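Local coordinates for protein fusarinine C esterase sidJ (Aspergillus fumigatus, PDB 6GUP) that hydrolyses the ester bonds of the siderophore fusarinine C, while leaving triacetylfusarinine C intact, at residues 43-48 / 74-79; 198-203 / 233-238; 214-219 / 226-231. All coordinates share one frame; numbering follows the deposited sequence.

Interaction 1 (43-48 / 74-79); sequences GGLGDG and LTSSYQ
Ser-77 OG accepts the N-H of Leu-74 in a 2.8 Å hydrogen bond that is almost straight (175° at the hydrogen), and it packs 3.6 Å from Gly-48 CA across the contact. In this alpha/beta-hydrolase the 43-48 loop follows strand 37-42, the place from which the fold commonly supplies an oxyanion-hole amide, and it rests on the short helix after strand 67-72. Torsion chi1 of -53° puts OG beside its own backbone N, on the side facing back to Leu-74, three residues earlier. The loop itself is a type II beta turn from Gly-44 to Asp-47, with Gly-46 at its third position, at a positive phi of 86°. That turn brings Gly-46 CA to 3.5 Å from Ser-77 O, a CA-H...O contact rather than a classical bond. Asp-47 points away from the helix; its OD2 receives a weak bond from Gly-44 N and a further one from Thr-51 OG1. The dimer mate comes close here, its Tyr-78 OH making a weak hydrogen bond to Asp-47 O. Leu-45 lies near the probable nucleophile elbow, its N held by Thr-124 OG1. Ser-76 turns its hydroxyl to Asp-89 and Arg-88, and its CB meets Leu-45 CD1 at 3.6 Å.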
ATOM      1  N   GLY A  43     -10.907   1.585  -3.641  1.00 37.95           N
ATOM      2  CA  GLY A  43     -10.939   2.684  -2.678  1.00 40.96           C
ATOM      3  C   GLY A  43     -10.370   3.971  -3.244  1.00 42.74           C
ATOM      4  O   GLY A  43      -9.990   4.033  -4.417  1.00 42.51           O
ATOM      5  N   GLY A  44     -10.312   5.001  -2.404  1.00 45.26           N
ATOM      6  CA  GLY A  44      -9.751   6.298  -2.789  1.00 49.09           C
ATOM      7  C   GLY A  44      -8.273   6.231  -3.138  1.00 54.06           C
ATOM      8  O   GLY A  44      -7.603   5.233  -2.856  1.00 54.27           O
ATOM      9  N   LEU A  45      -7.770   7.292  -3.766  1.00 58.81           N
ATOM     10  CA  LEU A  45      -6.355   7.376  -4.137  1.00 62.57           C
ATOM     11  C   LEU A  45      -5.483   7.322  -2.882  1.00 57.80           C
ATOM     12  O   LEU A  45      -5.637   8.150  -1.981  1.00 56.55           O
ATOM     13  CB  LEU A  45      -6.069   8.664  -4.917  1.00 68.86           C
ATOM     14  CG  LEU A  45      -4.619   8.915  -5.359  1.00 72.57           C
ATOM     15  CD1 LEU A  45      -4.187   7.896  -6.398  1.00 70.86           C
ATOM     16  CD2 LEU A  45      -4.456  10.325  -5.902  1.00 75.23           C
ATOM     17  N   GLY A  46      -4.583   6.342  -2.835  1.00 53.76           N
ATOM     18  CA  GLY A  46      -3.701   6.140  -1.686  1.00 53.78           C
ATOM     19  C   GLY A  46      -4.265   5.289  -0.554  1.00 54.95           C
ATOM     20  O   GLY A  46      -3.669   5.240   0.524  1.00 56.11           O
ATOM     21  N   ASP A  47      -5.394   4.615  -0.788  1.00 56.52           N
ATOM     22  CA  ASP A  47      -6.027   3.774   0.240  1.00 59.05           C
ATOM     23  C   ASP A  47      -5.379   2.393   0.329  1.00 57.22           C
ATOM     24  O   ASP A  47      -4.963   1.969   1.408  1.00 55.68           O
ATOM     25  CB  ASP A  47      -7.536   3.619  -0.018  1.00 61.62           C
ATOM     26  CG  ASP A  47      -8.327   4.888   0.286  1.00 65.39           C
ATOM     27  OD1 ASP A  47      -7.721   5.964   0.483  1.00 64.58           O
ATOM     28  OD2 ASP A  47      -9.573   4.805   0.324  1.00 67.18           O
ATOM     29  N   GLY A  48      -5.301   1.698  -0.806  1.00 54.50           N
ATOM     30  CA  GLY A  48      -4.836   0.309  -0.841  1.00 53.87           C
ATOM     31  C   GLY A  48      -5.907  -0.607  -0.274  1.00 52.01           C
ATOM     32  O   GLY A  48      -7.057  -0.557  -0.715  1.00 52.53           O
ATOM     33  N   LEU A  74      -2.931  -0.751  -5.829  1.00 37.91           N
ATOM     34  CA  LEU A  74      -2.423  -0.305  -7.118  1.00 38.15           C
ATOM     35  C   LEU A  74      -1.040   0.288  -6.856  1.00 40.07           C
ATOM     36  O   LEU A  74      -0.601   0.351  -5.706  1.00 41.21           O
ATOM     37  CB  LEU A  74      -3.363   0.754  -7.708  1.00 36.81           C
ATOM     38  CG  LEU A  74      -4.853   0.394  -7.794  1.00 35.75           C
ATOM     39  CD1 LEU A  74      -5.698   1.630  -8.067  1.00 35.28           C
ATOM     40  CD2 LEU A  74      -5.100  -0.668  -8.856  1.00 35.60           C
ATOM     41  N   THR A  75      -0.352   0.717  -7.911  1.00 41.32           N
ATOM     42  CA  THR A  75       0.890   1.484  -7.754  1.00 41.94           C
ATOM     43  C   THR A  75       0.565   2.860  -7.158  1.00 44.59           C
ATOM     44  O   THR A  75       1.336   3.392  -6.359  1.00 45.18           O
ATOM     45  CB  THR A  75       1.635   1.648  -9.096  1.00 44.84           C
ATOM     46  OG1 THR A  75       1.929   0.356  -9.641  1.00 43.98           O
ATOM     47  CG2 THR A  75       2.945   2.428  -8.921  1.00 45.66           C
ATOM     48  N   SER A  76      -0.584   3.414  -7.547  1.00 47.20           N
ATOM     49  CA  SER A  76      -1.070   4.688  -7.012  1.00 48.57           C
ATOM     50  C   SER A  76      -1.474   4.649  -5.531  1.00 47.41           C
ATOM     51  O   SER A  76      -1.586   5.705  -4.902  1.00 48.16           O
ATOM     52  CB  SER A  76      -2.244   5.187  -7.850  1.00 51.02           C
ATOM     53  OG  SER A  76      -1.845   5.358  -9.195  1.00 53.20           O
ATOM     54  N   SER A  77      -1.716   3.453  -4.990  1.00 45.49           N
ATOM     55  CA  SER A  77      -1.853   3.265  -3.539  1.00 47.03           C
ATOM     56  C   SER A  77      -0.602   3.743  -2.800  1.00 49.30           C
ATOM     57  O   SER A  77      -0.703   4.389  -1.757  1.00 51.53           O
ATOM     58  CB  SER A  77      -2.108   1.793  -3.191  1.00 46.27           C
ATOM     59  OG  SER A  77      -3.204   1.269  -3.923  1.00 47.01           O
ATOM     60  N   TYR A  78       0.565   3.425  -3.359  1.00 51.02           N
ATOM     61  CA  TYR A  78       1.858   3.797  -2.778  1.00 54.33           C
ATOM     62  C   TYR A  78       2.381   5.143  -3.312  1.00 56.64           C
ATOM     63  O   TYR A  78       3.051   5.873  -2.582  1.00 57.50           O
ATOM     64  CB  TYR A  78       2.874   2.673  -3.010  1.00 54.66           C
ATOM     65  CG  TYR A  78       2.379   1.310  -2.547  1.00 55.63           C
ATOM     66  CD1 TYR A  78       2.361   0.973  -1.193  1.00 55.00           C
ATOM     67  CD2 TYR A  78       1.913   0.363  -3.463  1.00 56.14           C
ATOM     68  CE1 TYR A  78       1.905  -0.265  -0.762  1.00 56.18           C
ATOM     69  CE2 TYR A  78       1.455  -0.880  -3.041  1.00 57.32           C
ATOM     70  CZ  TYR A  78       1.453  -1.189  -1.690  1.00 57.45           C
ATOM     71  OH  TYR A  78       1.002  -2.415  -1.259  1.00 58.35           O
ATOM     72  N   GLN A  79       2.066   5.473  -4.566  1.00 56.87           N
ATOM     73  CA  GLN A  79       2.422   6.774  -5.151  1.00 56.88           C
ATOM     74  C   GLN A  79       1.154   7.615  -5.336  1.00 56.59           C
ATOM     75  O   GLN A  79       0.678   7.822  -6.456  1.00 58.48           O
ATOM     76  CB  GLN A  79       3.166   6.597  -6.483  1.00 59.62           C
ATOM     77  CG  GLN A  79       4.185   5.464  -6.502  1.00 63.23           C
ATOM     78  CD  GLN A  79       5.112   5.510  -7.706  1.00 66.04           C
ATOM     79  OE1 GLN A  79       5.381   6.574  -8.268  1.00 66.86           O
ATOM     80  NE2 GLN A  79       5.615   4.347  -8.104  1.00 66.82           N
TER

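Interaction 2 (198-203 / 233-238); sequences MAREAA and RFLSLT
Leu-235 straddles Ala-199 with its two methyls. CD1 reaches past to the backbone, 3.4 Å from Ala-199 O, and also touches Ala-203 CB at 3.6 Å, one helical turn further on. CD2 lies 3.7 Å from Ala-199 CB and meets Arg-200 CG as well, the arginine chain crossing the leucine at about a right angle. Torsion chi1 of -82° sets the leucine CG beside its own backbone N, which carries the fork across to the other helix. The second apolar partner of Ala-199 is the Phe-234 ring, whose CD2 approaches Ala-199 CB obliquely to 3.6 Å. No hydrogen bond crosses; the contact is van der Waals packing, mostly apolar, and the carbonyl under Leu-235 CD1 is already used within its helix, by Ala-203 N. Phe-234 is flanked in turn by Thr-238, whose CG2 lies 3.5 Å above one ring face, toward the rim, and by Leu-195 and Thr-196 of the longer helix. The axes of the two segments approach to 9.3 Å, with small alanines on the 198-203 side, at 123° between their N-to-C directions. Both helices belong to the helical insertion between strands 159-163 and 278-283: helix 231-238 lies against the later part of helix 185-205, with Ala-231 at its start touching Ala-199 and Ala-202, and Phe-234 reaching Leu-214 just after strand 211-213.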
ATOM      1  N   MET A 198       4.138  27.986  -4.896  1.00 56.68           N
ATOM      2  CA  MET A 198       5.156  26.928  -4.839  1.00 54.92           C
ATOM      3  C   MET A 198       5.012  25.942  -5.992  1.00 51.51           C
ATOM      4  O   MET A 198       6.000  25.581  -6.637  1.00 50.46           O
ATOM      5  CB  MET A 198       5.063  26.148  -3.524  1.00 55.56           C
ATOM      6  CG  MET A 198       5.566  26.903  -2.309  1.00 57.36           C
ATOM      7  SD  MET A 198       5.166  26.039  -0.780  1.00 62.02           S
ATOM      8  CE  MET A 198       6.276  24.639  -0.910  1.00 67.18           C
ATOM      9  N   ALA A 199       3.777  25.506  -6.231  1.00 48.07           N
ATOM     10  CA  ALA A 199       3.477  24.509  -7.256  1.00 45.50           C
ATOM     11  C   ALA A 199       3.735  25.014  -8.679  1.00 46.87           C
ATOM     12  O   ALA A 199       4.220  24.258  -9.525  1.00 45.56           O
ATOM     13  CB  ALA A 199       2.042  24.025  -7.116  1.00 43.28           C
ATOM     14  N   ARG A 200       3.407  26.280  -8.938  1.00 48.42           N
ATOM     15  CA  ARG A 200       3.685  26.908 -10.238  1.00 50.41           C
ATOM     16  C   ARG A 200       5.183  27.070 -10.486  1.00 48.13           C
ATOM     17  O   ARG A 200       5.656  26.840 -11.600  1.00 47.94           O
ATOM     18  CB  ARG A 200       3.009  28.275 -10.350  1.00 54.97           C
ATOM     19  CG  ARG A 200       1.489  28.234 -10.332  1.00 59.41           C
ATOM     20  CD  ARG A 200       0.901  29.549 -10.812  1.00 66.04           C
ATOM     21  NE  ARG A 200      -0.226  30.020 -10.008  1.00 74.37           N
ATOM     22  CZ  ARG A 200      -0.859  31.178 -10.205  1.00 82.99           C
ATOM     23  NH1 ARG A 200      -0.492  32.002 -11.190  1.00 86.56           N
ATOM     24  NH2 ARG A 200      -1.872  31.517  -9.413  1.00 85.94           N
ATOM     25  N   GLU A 201       5.912  27.476  -9.447  1.00 47.30           N
ATOM     26  CA  GLU A 201       7.369  27.628  -9.514  1.00 51.40           C
ATOM     27  C   GLU A 201       8.062  26.295  -9.817  1.00 49.95           C
ATOM     28  O   GLU A 201       8.994  26.249 -10.620  1.00 49.60           O
ATOM     29  CB  GLU A 201       7.902  28.223  -8.203  1.00 57.83           C
ATOM     30  CG  GLU A 201       9.367  28.653  -8.238  1.00 67.68           C
ATOM     31  CD  GLU A 201      10.311  27.688  -7.534  1.00 73.85           C
ATOM     32  OE1 GLU A 201      10.003  27.250  -6.405  1.00 78.22           O
ATOM     33  OE2 GLU A 201      11.382  27.382  -8.101  1.00 77.25           O
ATOM     34  N   ALA A 202       7.590  25.223  -9.182  1.00 49.00           N
ATOM     35  CA  ALA A 202       8.116  23.873  -9.415  1.00 48.01           C
ATOM     36  C   ALA A 202       7.836  23.367 -10.831  1.00 47.01           C
ATOM     37  O   ALA A 202       8.694  22.727 -11.435  1.00 47.05           O
ATOM     38  CB  ALA A 202       7.552  22.902  -8.391  1.00 49.13           C
ATOM     39  N   ALA A 203       6.642  23.651 -11.353  1.00 45.78           N
ATOM     40  CA  ALA A 203       6.286  23.275 -12.728  1.00 45.47           C
ATOM     41  C   ALA A 203       7.225  23.915 -13.752  1.00 45.68           C
ATOM     42  O   ALA A 203       7.662  23.259 -14.698  1.00 45.26           O
ATOM     43  CB  ALA A 203       4.842  23.651 -13.028  1.00 44.31           C
ATOM     44  N   ARG A 233       0.728  17.497  -9.314  1.00 56.61           N
ATOM     45  CA  ARG A 233      -0.593  16.997  -8.953  1.00 57.94           C
ATOM     46  C   ARG A 233      -1.466  18.078  -8.334  1.00 59.33           C
ATOM     47  O   ARG A 233      -2.649  18.173  -8.653  1.00 60.77           O
ATOM     48  CB  ARG A 233      -0.514  15.804  -8.008  1.00 57.42           C
ATOM     49  CG  ARG A 233      -1.832  15.069  -7.988  1.00 61.76           C
ATOM     50  CD  ARG A 233      -1.965  13.954  -6.971  1.00 65.20           C
ATOM     51  NE  ARG A 233      -3.378  13.792  -6.616  1.00 68.64           N
ATOM     52  CZ  ARG A 233      -4.355  13.442  -7.463  1.00 71.62           C
ATOM     53  NH1 ARG A 233      -4.114  13.183  -8.750  1.00 75.51           N
ATOM     54  NH2 ARG A 233      -5.604  13.347  -7.014  1.00 71.28           N
ATOM     55  N   PHE A 234      -0.885  18.877  -7.445  1.00 58.56           N
ATOM     56  CA  PHE A 234      -1.605  19.982  -6.822  1.00 57.55           C
ATOM     57  C   PHE A 234      -2.093  21.011  -7.854  1.00 58.42           C
ATOM     58  O   PHE A 234      -3.214  21.512  -7.738  1.00 59.41           O
ATOM     59  CB  PHE A 234      -0.734  20.655  -5.757  1.00 55.30           C
ATOM     60  CG  PHE A 234      -1.340  21.899  -5.180  1.00 53.96           C
ATOM     61  CD1 PHE A 234      -2.097  21.852  -4.014  1.00 53.41           C
ATOM     62  CD2 PHE A 234      -1.167  23.120  -5.816  1.00 54.38           C
ATOM     63  CE1 PHE A 234      -2.663  23.006  -3.491  1.00 52.69           C
ATOM     64  CE2 PHE A 234      -1.732  24.269  -5.302  1.00 54.90           C
ATOM     65  CZ  PHE A 234      -2.476  24.218  -4.136  1.00 54.69           C
ATOM     66  N   LEU A 235      -1.254  21.326  -8.843  1.00 56.39           N
ATOM     67  CA  LEU A 235      -1.624  22.276  -9.911  1.00 55.84           C
ATOM     68  C   LEU A 235      -2.838  21.837 -10.715  1.00 57.03           C
ATOM     69  O   LEU A 235      -3.650  22.670 -11.118  1.00 58.87           O
ATOM     70  CB  LEU A 235      -0.459  22.529 -10.879  1.00 52.41           C
ATOM     71  CG  LEU A 235       0.598  23.551 -10.465  1.00 52.86           C
ATOM     72  CD1 LEU A 235       1.561  23.771 -11.620  1.00 51.98           C
ATOM     73  CD2 LEU A 235      -0.016  24.874 -10.028  1.00 55.16           C
ATOM     74  N   SER A 236      -2.939  20.533 -10.956  1.00 56.22           N
ATOM     75  CA  SER A 236      -4.112  19.942 -11.600  1.00 55.72           C
ATOM     76  C   SER A 236      -5.406  20.278 -10.852  1.00 56.04           C
ATOM     77  O   SER A 236      -6.428  20.582 -11.474  1.00 58.39           O
ATOM     78  CB  SER A 236      -3.953  18.421 -11.687  1.00 53.36           C
ATOM     79  OG  SER A 236      -4.945  17.849 -12.516  1.00 56.68           O
ATOM     80  N   LEU A 237      -5.345  20.237  -9.522  1.00 53.73           N
ATOM     81  CA  LEU A 237      -6.517  20.450  -8.672  1.00 51.79           C
ATOM     82  C   LEU A 237      -6.932  21.921  -8.507  1.00 54.13           C
ATOM     83  O   LEU A 237      -8.104  22.187  -8.239  1.00 54.24           O
ATOM     84  CB  LEU A 237      -6.301  19.796  -7.294  1.00 51.72           C
ATOM     85  CG  LEU A 237      -5.830  18.328  -7.290  1.00 51.05           C
ATOM     86  CD1 LEU A 237      -5.872  17.722  -5.893  1.00 51.28           C
ATOM     87  CD2 LEU A 237      -6.616  17.465  -8.270  1.00 50.88           C
ATOM     88  N   THR A 238      -5.995  22.862  -8.674  1.00 59.25           N
ATOM     89  CA  THR A 238      -6.267  24.295  -8.429  1.00 69.05           C
ATOM     90  C   THR A 238      -6.265  25.228  -9.644  1.00 77.10           C
ATOM     91  O   THR A 238      -6.883  26.293  -9.584  1.00 78.69           O
ATOM     92  CB  THR A 238      -5.275  24.879  -7.410  1.00 73.60           C
ATOM     93  OG1 THR A 238      -3.941  24.811  -7.931  1.00 72.26           O
ATOM     94  CG2 THR A 238      -5.350  24.112  -6.120  1.00 77.48           C
TER

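Interaction 3 (214-219 / 226-231); sequences LPLAMT and HTPLSA
Leu-216 meets His-226 at about a right angle, its CD1 approaching the imidazole CE1 obliquely at 3.6 Å; the histidine is poorly ordered, so this end of the contact is the less certain one. The other methyl of the same fork, CD2, lies over the backbone of Pro-228, 3.7 Å from its CA. With CG anti to the backbone N (chi1 -158°), the leucine leans out from the first turn of helix 216-222 over the returning chain, forming the outer part of the contact between helix 216-222 and the loop that follows it, in the helical insertion of the alpha/beta-hydrolase fold. Deeper in, Thr-219 faces Leu-229: the two side chains slant across one another, with both CB and CG2 of the threonine about 4.0 Å from Leu-229 CD1. Its hydroxyl takes the position between backbone N and carbonyl carbon (chi1 55°), apart from this apolar patch, where two waters meet it. One, 2.7 Å from Thr-219 OG1, donates to Leu-214 O and accepts from Leu-229 N; the other, 2.8 Å from Thr-219 OG1, donates to Thr-227 O. The direct link is Leu-214 N to Leu-229 O, at 2.8 Å and nearly in line with the carbonyl. Leu-214 then packs its side chain on the exit of the loop, CD1 lying 4.1 Å from Ala-231 CA. There Ser-230 N-caps helix 231-238, its OG bonded to Arg-233 N and to Trp-81 O. In consequence Leu-229 has both its backbone N and O satisfied from the 214-219 side, one through water and one directly, and one buried threonine hydroxyl holds two waters that link it to both Leu-229 N and Thr-227 O, while its methyl packs on leucine.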
ATOM      1  N   LEU A 214       5.024  18.800  -2.021  1.00 45.28           N
ATOM      2  CA  LEU A 214       4.666  19.955  -1.204  1.00 44.61           C
ATOM      3  C   LEU A 214       4.503  19.508   0.251  1.00 45.16           C
ATOM      4  O   LEU A 214       4.220  18.333   0.500  1.00 45.13           O
ATOM      5  CB  LEU A 214       3.382  20.609  -1.722  1.00 44.93           C
ATOM      6  CG  LEU A 214       3.433  21.095  -3.178  1.00 45.32           C
ATOM      7  CD1 LEU A 214       2.044  21.466  -3.672  1.00 45.82           C
ATOM      8  CD2 LEU A 214       4.388  22.268  -3.339  1.00 44.90           C
ATOM      9  N   PRO A 215       4.685  20.436   1.215  1.00 47.72           N
ATOM     10  CA  PRO A 215       4.636  20.048   2.630  1.00 50.15           C
ATOM     11  C   PRO A 215       3.270  19.513   3.053  1.00 51.59           C
ATOM     12  O   PRO A 215       2.243  20.117   2.734  1.00 50.21           O
ATOM     13  CB  PRO A 215       4.955  21.353   3.378  1.00 50.83           C
ATOM     14  CG  PRO A 215       5.549  22.261   2.364  1.00 50.01           C
ATOM     15  CD  PRO A 215       4.917  21.883   1.063  1.00 47.61           C
ATOM     16  N   LEU A 216       3.279  18.386   3.759  1.00 54.78           N
ATOM     17  CA  LEU A 216       2.052  17.745   4.237  1.00 58.56           C
ATOM     18  C   LEU A 216       1.332  18.642   5.252  1.00 59.22           C
ATOM     19  O   LEU A 216       0.101  18.711   5.254  1.00 60.13           O
ATOM     20  CB  LEU A 216       2.369  16.362   4.837  1.00 62.70           C
ATOM     21  CG  LEU A 216       1.291  15.272   4.945  1.00 68.54           C
ATOM     22  CD1 LEU A 216       0.231  15.612   5.977  1.00 74.70           C
ATOM     23  CD2 LEU A 216       0.652  14.937   3.602  1.00 67.51           C
ATOM     24  N   ALA A 217       2.104  19.335   6.091  1.00 59.01           N
ATOM     25  CA  ALA A 217       1.566  20.326   7.034  1.00 60.00           C
ATOM     26  C   ALA A 217       0.633  21.330   6.354  1.00 59.26           C
ATOM     27  O   ALA A 217      -0.437  21.633   6.875  1.00 60.45           O
ATOM     28  CB  ALA A 217       2.699  21.067   7.731  1.00 60.67           C
ATOM     29  N   MET A 218       1.051  21.825   5.189  1.00 57.37           N
ATOM     30  CA  MET A 218       0.291  22.818   4.421  1.00 55.28           C
ATOM     31  C   MET A 218      -0.862  22.219   3.605  1.00 51.75           C
ATOM     32  O   MET A 218      -1.983  22.723   3.670  1.00 51.76           O
ATOM     33  CB  MET A 218       1.234  23.595   3.495  1.00 58.66           C
ATOM     34  CG  MET A 218       2.264  24.428   4.243  1.00 62.42           C
ATOM     35  SD  MET A 218       3.434  25.273   3.162  1.00 62.76           S
ATOM     36  CE  MET A 218       2.443  26.637   2.565  1.00 61.98           C
ATOM     37  N   THR A 219      -0.587  21.161   2.838  1.00 49.17           N
ATOM     38  CA  THR A 219      -1.583  20.583   1.915  1.00 48.60           C
ATOM     39  C   THR A 219      -2.809  19.990   2.615  1.00 49.10           C
ATOM     40  O   THR A 219      -3.926  20.106   2.109  1.00 49.06           O
ATOM     41  CB  THR A 219      -0.980  19.489   1.005  1.00 48.00           C
ATOM     42  OG1 THR A 219      -0.360  18.476   1.804  1.00 47.11           O
ATOM     43  CG2 THR A 219       0.040  20.082   0.038  1.00 49.97           C
ATOM     44  N   HIS A 226      -6.390  14.321   2.409  1.00 78.97           N
ATOM     45  CA  HIS A 226      -5.277  14.285   3.372  1.00 84.49           C
ATOM     46  C   HIS A 226      -4.168  13.316   2.928  1.00 83.96           C
ATOM     47  O   HIS A 226      -3.569  12.609   3.746  1.00 84.50           O
ATOM     48  CB  HIS A 226      -5.802  13.939   4.777  1.00 94.11           C
ATOM     49  CG  HIS A 226      -4.900  14.366   5.895  1.00105.85           C
ATOM     50  ND1 HIS A 226      -3.569  14.011   5.961  1.00111.89           N
ATOM     51  CD2 HIS A 226      -5.148  15.095   7.009  1.00113.08           C
ATOM     52  CE1 HIS A 226      -3.035  14.512   7.060  1.00118.20           C
ATOM     53  NE2 HIS A 226      -3.971  15.177   7.712  1.00118.33           N
ATOM     54  N   THR A 227      -3.905  13.300   1.623  1.00 84.52           N
ATOM     55  CA  THR A 227      -2.849  12.473   1.031  1.00 84.64           C
ATOM     56  C   THR A 227      -1.743  13.427   0.561  1.00 77.92           C
ATOM     57  O   THR A 227      -2.034  14.587   0.249  1.00 78.71           O
ATOM     58  CB  THR A 227      -3.396  11.572  -0.116  1.00 86.69           C
ATOM     59  OG1 THR A 227      -2.347  10.773  -0.669  1.00 87.20           O
ATOM     60  CG2 THR A 227      -4.032  12.374  -1.234  1.00 78.75           C
ATOM     61  N   PRO A 228      -0.472  12.963   0.529  1.00 71.29           N
ATOM     62  CA  PRO A 228       0.616  13.832   0.056  1.00 68.97           C
ATOM     63  C   PRO A 228       0.422  14.299  -1.386  1.00 65.23           C
ATOM     64  O   PRO A 228      -0.229  13.607  -2.172  1.00 65.79           O
ATOM     65  CB  PRO A 228       1.858  12.935   0.170  1.00 68.92           C
ATOM     66  CG  PRO A 228       1.324  11.545   0.196  1.00 68.35           C
ATOM     67  CD  PRO A 228       0.063  11.669   0.990  1.00 68.75           C
ATOM     68  N   LEU A 229       0.982  15.460  -1.716  1.00 59.23           N
ATOM     69  CA  LEU A 229       0.792  16.067  -3.031  1.00 55.33           C
ATOM     70  C   LEU A 229       2.096  16.570  -3.631  1.00 49.77           C
ATOM     71  O   LEU A 229       2.829  17.334  -2.996  1.00 47.09           O
ATOM     72  CB  LEU A 229      -0.207  17.227  -2.941  1.00 56.60           C
ATOM     73  CG  LEU A 229      -1.673  16.877  -2.662  1.00 57.51           C
ATOM     74  CD1 LEU A 229      -2.480  18.147  -2.445  1.00 55.57           C
ATOM     75  CD2 LEU A 229      -2.283  16.059  -3.792  1.00 58.13           C
ATOM     76  N   SER A 230       2.373  16.135  -4.860  1.00 45.31           N
ATOM     77  CA  SER A 230       3.422  16.730  -5.677  1.00 42.97           C
ATOM     78  C   SER A 230       2.925  18.074  -6.200  1.00 40.79           C
ATOM     79  O   SER A 230       1.720  18.346  -6.204  1.00 41.82           O
ATOM     80  CB  SER A 230       3.804  15.815  -6.846  1.00 44.27           C
ATOM     81  OG  SER A 230       2.778  15.760  -7.825  1.00 43.36           O
ATOM     82  N   ALA A 231       3.864  18.907  -6.634  1.00 40.46           N
ATOM     83  CA  ALA A 231       3.542  20.210  -7.220  1.00 41.26           C
ATOM     84  C   ALA A 231       2.681  20.071  -8.474  1.00 44.53           C
ATOM     85  O   ALA A 231       1.708  20.806  -8.645  1.00 45.89           O
ATOM     86  CB  ALA A 231       4.816  20.971  -7.544  1.00 39.12           C
TER
HETATM   87  O   HOH W   1       1.723  17.098   0.680  1.00 46.31           O
HETATM   88  O   HOH W   2      -2.481  16.739   2.163  1.00 51.36           O

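Overall arrangement
From the N terminus, interaction 1 comes first, closing a 25-residue excursion that holds helix 55-61 and strand 67-72, which with strand 37-42 before it makes a beta-alpha-beta crossover between parallel neighbours of the central sheet. It is complete before interaction 2 opens on helix 185-205. The chain then runs through strand 211-213 into interaction 3, a short loop closure around the end of helix 216-222, whose second arm leads straight into helix 231-238, where interaction 2 closes; interaction 3 is thus wholly enclosed, and nothing crosses. Interactions 2 and 3 touch, for instance at Met-198 CE and Pro-215 CD, 3.7 Å apart. Arg-233 NH2 meets Leu-45 CD2 at 3.4 Å, joining the helical insertion to the loop of interaction 1.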